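Side-chain contacts in glutaminase 1 (Escherichia coli, PDB 1U60), which catalyses the hydrolysis of L-glutamine to L-glutamate and ammonium: residues I171-L174 against L175-A178; N201-E204 against L205-G209. All coordinates share one frame; numbering follows the deposited sequence.

Contact 1: residues I171-L174 against L175-A178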
loop_
_atom_site.group_PDB
_atom_site.type_symbol
_atom_site.label_atom_id
_atom_site.label_comp_id
_atom_site.label_asym_id
_atom_site.label_seq_id
_atom_site.Cartn_x
_atom_site.Cartn_y
_atom_site.Cartn_z
ATOM N N ILE A 171 15.019 21.005 -1.902
ATOM C CA ILE A 171 14.915 19.587 -2.169
ATOM C C ILE A 171 15.662 19.167 -3.444
ATOM O O ILE A 171 16.363 18.140 -3.451
ATOM C CB ILE A 171 13.424 19.140 -2.178
ATOM C CG1 ILE A 171 12.844 19.160 -0.771
ATOM C CG2 ILE A 171 13.292 17.730 -2.731
ATOM C CD1 ILE A 171 11.367 18.884 -0.689
ATOM N N ALA A 172 15.548 19.955 -4.509
ATOM C CA ALA A 172 16.243 19.663 -5.732
ATOM C C ALA A 172 17.761 19.608 -5.505
ATOM O O ALA A 172 18.430 18.754 -6.025
ATOM C CB ALA A 172 15.932 20.657 -6.741
ATOM N N TRP A 173 18.294 20.544 -4.737
ATOM C CA TRP A 173 19.715 20.557 -4.461
ATOM C C TRP A 173 20.127 19.399 -3.563
ATOM O O TRP A 173 21.217 18.858 -3.737
ATOM C CB TRP A 173 20.153 21.932 -3.866
ATOM C CG TRP A 173 20.283 23.035 -4.882
ATOM C CD1 TRP A 173 19.613 24.203 -4.882
ATOM C CD2 TRP A 173 21.138 23.075 -6.043
ATOM N NE1 TRP A 173 19.975 24.977 -5.955
ATOM C CE2 TRP A 173 20.899 24.302 -6.699
ATOM C CE3 TRP A 173 22.056 22.180 -6.609
ATOM C CZ2 TRP A 173 21.570 24.684 -7.873
ATOM C CZ3 TRP A 173 22.728 22.549 -7.758
ATOM C CH2 TRP A 173 22.473 23.781 -8.389
ATOM N N LEU A 174 19.304 19.023 -2.580
ATOM C CA LEU A 174 19.586 17.858 -1.771
ATOM C C LEU A 174 19.661 16.565 -2.595
ATOM O O LEU A 174 20.580 15.730 -2.413
ATOM C CB LEU A 174 18.533 17.653 -0.703
ATOM C CG LEU A 174 18.545 18.663 0.450
ATOM C CD1 LEU A 174 17.341 18.441 1.343
ATOM C CD2 LEU A 174 19.875 18.633 1.238
ATOM N N LEU A 175 18.687 16.372 -3.462
ATOM C CA LEU A 175 18.723 15.269 -4.434
ATOM C C LEU A 175 19.999 15.316 -5.302
ATOM O O LEU A 175 20.723 14.318 -5.420
ATOM C CB LEU A 175 17.473 15.281 -5.304
ATOM C CG LEU A 175 16.198 15.000 -4.535
ATOM C CD1 LEU A 175 15.034 15.495 -5.336
ATOM C CD2 LEU A 175 16.052 13.525 -4.246
ATOM N N TYR A 176 20.302 16.462 -5.875
ATOM C CA TYR A 176 21.427 16.593 -6.782
ATOM C C TYR A 176 22.726 16.243 -6.051
ATOM O O TYR A 176 23.608 15.517 -6.588
ATOM C CB TYR A 176 21.497 18.000 -7.296
ATOM C CG TYR A 176 22.524 18.194 -8.382
ATOM C CD1 TYR A 176 23.828 18.575 -8.071
ATOM C CD2 TYR A 176 22.193 17.991 -9.714
ATOM C CE1 TYR A 176 24.785 18.738 -9.052
ATOM C CE2 TYR A 176 23.142 18.156 -10.710
ATOM C CZ TYR A 176 24.443 18.529 -10.372
ATOM O OH TYR A 176 25.389 18.705 -11.351
ATOM N N SER A 177 22.820 16.735 -4.814
ATOM C CA SER A 177 23.998 16.521 -3.992
ATOM C C SER A 177 24.204 15.038 -3.676
ATOM O O SER A 177 25.339 14.577 -3.614
ATOM C CB SER A 177 23.900 17.382 -2.716
ATOM O OG SER A 177 24.945 17.044 -1.821
ATOM N N ALA A 178 23.106 14.310 -3.490
ATOM C CA ALA A 178 23.110 12.928 -3.023
ATOM C C ALA A 178 23.260 11.953 -4.153
ATOM O O ALA A 178 23.449 10.746 -3.879
ATOM C CB ALA A 178 21.849 12.629 -2.312
#
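I171 and L175 are joined by a nearly straight backbone bond, L175 N to I171 O at 2.9 Å, one of a run of i to i+4 helical bonds. Y176 N to A172 O and S177 N to W173 O continue the run. A178 N to L174 O is weak, with an N-H...O angle of 135°.

On the buried side, I171 and L175 lie alongside each other and point the same way. The touching branches are I171 CG2 and L175 CD1, 3.8 Å apart. L175 also folds back over the turn before it, and its CG comes to 3.3 Å from I171 O. V101 and L104 of helix 101-106 and A118 and I121 of helix 117-126 continue this apolar packing.

On the exposed side, W173 and Y176 form a T-shaped pair. The six-membered ring of W173 turns its edge to the face of Y176, with ring centroids 5.8 Å apart and planes at 80°. The nearest atoms are W173 CZ3 and Y176 CD1, at 4.1 Å. With CG anti to the backbone N (chi1 -173°), the Y176 side chain runs alongside that of W173, and the two point the same way. W173 also touches A185 and M186 of helix 185-195.

This is the C-terminal part of helix 166-178, whose buried face packs on helices 101-106 and 117-126 beside the predicted substrate site.

Contact 2: residues N201-E204 against L205-G209. With EDO (1,2-ethanediol), chain I.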
loop_
_atom_site.group_PDB
_atom_site.type_symbol
_atom_site.label_atom_id
_atom_site.label_comp_id
_atom_site.label_asym_id
_atom_site.label_seq_id
_atom_site.Cartn_x
_atom_site.Cartn_y
_atom_site.Cartn_z
ATOM N N ASN A 201 -10.440 19.633 -15.338
ATOM C CA ASN A 201 -11.691 19.501 -14.635
ATOM C C ASN A 201 -11.893 18.088 -14.115
ATOM O O ASN A 201 -11.034 17.207 -14.291
ATOM C CB ASN A 201 -12.893 19.970 -15.446
ATOM C CG ASN A 201 -13.096 19.222 -16.686
ATOM O OD1 ASN A 201 -12.908 17.992 -16.747
ATOM N ND2 ASN A 201 -13.519 19.953 -17.754
ATOM N N THR A 202 -13.003 17.869 -13.469
ATOM C CA THR A 202 -13.198 16.592 -12.785
ATOM C C THR A 202 -13.344 15.442 -13.791
ATOM O O THR A 202 -12.943 14.305 -13.497
ATOM C CB THR A 202 -14.376 16.688 -11.860
ATOM O OG1 THR A 202 -14.081 17.664 -10.841
ATOM C CG2 THR A 202 -14.624 15.385 -11.066
ATOM N N ILE A 203 -13.968 15.720 -14.938
ATOM C CA ILE A 203 -14.077 14.706 -15.981
ATOM C C ILE A 203 -12.705 14.342 -16.516
ATOM O O ILE A 203 -12.435 13.180 -16.787
ATOM C CB ILE A 203 -15.111 15.136 -17.032
ATOM C CG1 ILE A 203 -16.513 14.945 -16.405
ATOM C CG2 ILE A 203 -15.049 14.266 -18.266
ATOM C CD1 ILE A 203 -17.609 15.570 -17.148
ATOM N N GLU A 204 -11.862 15.353 -16.734
ATOM C CA GLU A 204 -10.498 15.129 -17.185
ATOM C C GLU A 204 -9.692 14.329 -16.180
ATOM O O GLU A 204 -8.974 13.411 -16.551
ATOM C CB GLU A 204 -9.851 16.461 -17.505
ATOM C CG GLU A 204 -10.478 17.016 -18.788
ATOM C CD GLU A 204 -10.200 18.503 -19.055
ATOM O OE1 GLU A 204 -9.771 19.259 -18.128
ATOM O OE2 GLU A 204 -10.492 18.906 -20.222
ATOM N N LEU A 205 -9.871 14.632 -14.893
ATOM C CA LEU A 205 -9.211 13.833 -13.848
ATOM C C LEU A 205 -9.666 12.391 -13.857
ATOM O O LEU A 205 -8.841 11.477 -13.775
ATOM C CB LEU A 205 -9.381 14.479 -12.495
ATOM C CG LEU A 205 -8.743 13.813 -11.281
ATOM C CD1 LEU A 205 -7.238 13.631 -11.560
ATOM C CD2 LEU A 205 -8.935 14.599 -10.001
ATOM N N ALA A 206 -10.970 12.176 -13.956
ATOM C CA ALA A 206 -11.517 10.837 -14.070
ATOM C C ALA A 206 -11.043 10.116 -15.301
ATOM O O ALA A 206 -10.897 8.907 -15.288
ATOM C CB ALA A 206 -13.049 10.837 -13.991
ATOM N N THR A 207 -10.763 10.867 -16.379
ATOM C CA THR A 207 -10.211 10.285 -17.585
ATOM C C THR A 207 -8.795 9.751 -17.388
ATOM O O THR A 207 -8.471 8.684 -17.880
ATOM C CB THR A 207 -10.238 11.330 -18.703
ATOM O OG1 THR A 207 -11.591 11.746 -18.962
ATOM C CG2 THR A 207 -9.731 10.715 -19.980
ATOM N N LEU A 208 -7.946 10.508 -16.674
ATOM C CA LEU A 208 -6.626 10.013 -16.270
ATOM C C LEU A 208 -6.813 8.673 -15.571
ATOM O O LEU A 208 -6.122 7.698 -15.910
ATOM C CB LEU A 208 -5.945 11.004 -15.352
ATOM C CG LEU A 208 -4.700 10.525 -14.544
ATOM C CD1 LEU A 208 -3.587 9.978 -15.435
ATOM C CD2 LEU A 208 -4.151 11.606 -13.654
ATOM N N GLY A 209 -7.752 8.608 -14.640
ATOM C CA GLY A 209 -8.061 7.349 -13.965
ATOM C C GLY A 209 -8.497 6.221 -14.891
ATOM O O GLY A 209 -8.077 5.079 -14.713
HETATM C C1 EDO I . -16.655 18.230 -19.955
HETATM O O1 EDO I . -16.884 19.086 -18.798
HETATM C C2 EDO I . -15.215 17.722 -20.025
HETATM O O2 EDO I . -14.232 18.701 -20.412
#
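L205 N bonds to N201 O at 2.9 Å, which closes the first turn of helix 202-213. That turn starts with a capping box. N201 OD1 accepts from E204 N at 2.8 Å, almost in line with the amide C=O, and E204 OE1 accepts from N201 N at 2.9 Å. N201 CG sits between its backbone N and carbonyl carbon (chi1 61°), which brings OD1 to the E204 amide. E204 OE1 also has a salt bridge to R61. N201 ND2 donates to O2 of an ethanediol at 3.0 Å, in a nearly straight bond.

A206 N follows with a bond to T202 O, and A206 CB rests 3.5 Å from the same oxygen. T207 grips I203 O twice. Its OG1 donates at 2.7 Å and its N at 2.9 Å, from opposite faces of the carbonyl plane. The T207 hydroxyl thus spends its proton within its own helix. L208 N bonds to E204 O at 3.1 Å.

The helix packs on the five-stranded antiparallel sheet. T202, A206 and T207 touch strand 42-47, and T202, L205 and A206 touch strand 274-279. F62 of strand 62-63 meets T202 and L205.

Contact 1 and contact 2 are each a turn-to-turn contact within one helix. Their centres are about 33 Å apart and their nearest atoms about 21 Å. They lie on opposite sides of the chain's centre. Contact 1 is peripheral, with its centre about 23 Å from the chain's centre, and contact 2 is deeper, at about 10 Å. Contact 1 borders the predicted substrate site, and contact 2 stands back from it. The I171 side chain is about 4 Å from those of N117 and N168. The L205 side chain is about 10 Å from that of S66 and 12 Å from that of V262. The ethanediol at contact 2 probably comes from the crystallisation liquor.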